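Local coordinates for UDP-D-quinovosamine 4-dehydrogenase (Vibrio fischeri, PDB 3NKL) that catalyses the 4-dehydrogenation of UDP-D-quinovosamine as a full-length membrane protein, of which this construct is the Rossmann-like domain of the CoA-binding type, at the interface of chains A and B. Sequence-based numbering; all coordinates share one arbitrary frame. Chains: chain A/B, UDP-D-quinovosamine 4-dehydrogenase.

The interface of chains A and B. Residues chain A 13-14, 17-18; chain B 74-75, 101.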
loop_
_atom_site.group_PDB
_atom_site.type_symbol
_atom_site.label_atom_id
_atom_site.label_comp_id
_atom_site.label_asym_id
_atom_site.label_seq_id
_atom_site.Cartn_x
_atom_site.Cartn_y
_atom_site.Cartn_z
ATOM N N GLY A 13 0.060 1.904 -4.067
ATOM C CA GLY A 13 0.092 1.013 -2.909
ATOM C C GLY A 13 -0.959 -0.067 -3.153
ATOM O O GLY A 13 -1.412 -0.251 -4.295
ATOM N N SER A 14 -1.382 -0.764 -2.095
ATOM C CA SER A 14 -2.299 -1.889 -2.265
ATOM C C SER A 14 -3.598 -1.418 -2.896
ATOM O O SER A 14 -4.089 -2.021 -3.834
ATOM C CB SER A 14 -2.591 -2.581 -0.920
ATOM O OG SER A 14 -3.531 -3.622 -1.131
ATOM N N LEU A 17 -3.278 -0.389 -6.735
ATOM C CA LEU A 17 -3.065 -1.524 -7.624
ATOM C C LEU A 17 -4.379 -2.288 -7.759
ATOM O O LEU A 17 -4.749 -2.707 -8.856
ATOM C CB LEU A 17 -1.937 -2.449 -7.116
ATOM C CG LEU A 17 -0.522 -1.852 -6.990
ATOM C CD1 LEU A 17 0.527 -2.924 -6.723
ATOM C CD2 LEU A 17 -0.131 -1.077 -8.249
ATOM N N GLN A 18 -5.089 -2.459 -6.643
ATOM C CA GLN A 18 -6.374 -3.145 -6.688
ATOM C C GLN A 18 -7.349 -2.346 -7.549
ATOM O O GLN A 18 -8.121 -2.921 -8.314
ATOM C CB GLN A 18 -6.943 -3.365 -5.289
ATOM C CG GLN A 18 -6.099 -4.336 -4.447
ATOM C CD GLN A 18 -6.794 -4.649 -3.152
ATOM O OE1 GLN A 18 -7.942 -5.075 -3.155
ATOM N NE2 GLN A 18 -6.119 -4.421 -2.045
ATOM N N PRO B 74 1.784 -6.268 -0.403
ATOM C CA PRO B 74 1.348 -6.806 -1.701
ATOM C C PRO B 74 1.688 -5.844 -2.863
ATOM O O PRO B 74 1.751 -6.269 -4.019
ATOM C CB PRO B 74 -0.175 -6.950 -1.533
ATOM C CG PRO B 74 -0.545 -6.000 -0.420
ATOM C CD PRO B 74 0.658 -6.088 0.534
ATOM N N SER B 75 1.958 -4.574 -2.573
ATOM C CA SER B 75 2.265 -3.663 -3.689
ATOM C C SER B 75 3.759 -3.572 -3.990
ATOM O O SER B 75 4.174 -2.810 -4.852
ATOM C CB SER B 75 1.683 -2.259 -3.467
ATOM O OG SER B 75 2.375 -1.590 -2.426
ATOM N N LEU B 101 -1.245 -9.586 -4.447
ATOM C CA LEU B 101 -2.251 -8.586 -4.747
ATOM C C LEU B 101 -3.433 -9.136 -5.548
ATOM O O LEU B 101 -4.592 -8.908 -5.200
ATOM C CB LEU B 101 -1.617 -7.408 -5.496
ATOM C CG LEU B 101 -2.700 -6.341 -5.350
ATOM C CD1 LEU B 101 -2.293 -5.176 -4.444
ATOM C CD2 LEU B 101 -3.304 -5.927 -6.662
#
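The glycine-rich turn of a Rossmann-like fold, Gly-X-Gly-X-X-Gly, and the helix that follows it meet the second copy here: A:Gly13, the second glycine of the motif, and helix 14-25 of chain A lie against the loop at B:Pro74 and B:Ser75 and the start of helix 101-105 of chain B. B:Ser75 comes up to the turn with its side chain, placing CB 3.4 Å from the carbonyl carbon C of A:Gly13. The hydroxyl OG of B:Ser75 lies alongside the same turn, 3.5 Å from A:Gly13 CA. A:Leu17 meets the same CB from a direction about square to that of the glycine, its methyl CD1 lying 3.5 Å from B:Ser75 CB; the other branch, CD2, points away from B:Ser75.

B:Leu101 sets its forked end against the first turn of the chain A helix. CG is swung anti to the backbone N (chi1 -164°), which carries both methyls toward chain A, although the second torsion is well off a staggered value. CD2 packs on A:Leu17 CB at 3.8 Å, while CD1 sits 3.7 Å from the backbone carbonyl O of A:Ser14, a contact of van der Waals kind. The same CD1 lies 3.9 Å from CG of A:Gln18, whose aliphatic stem slants across the leucine.

Beyond that stem the extended chain of A:Gln18 carries its amide along its own helix to A:Ser14, where NE2 donates to OG at 2.9 Å, with 147° at the hydrogen. The acceptor lies almost exactly in the amide plane, so the bond helps fix how the amide is turned. With A:Ser14 OG turned anti to the backbone nitrogen (chi1 177°), the hydroxyl faces the amide of A:Gln18. CB of A:Ser14 stands 4.0 Å from CG of the B:Pro74 ring. Two-fold symmetry repeats the patch with the chains exchanged, though the full-length protein may not pair in this way.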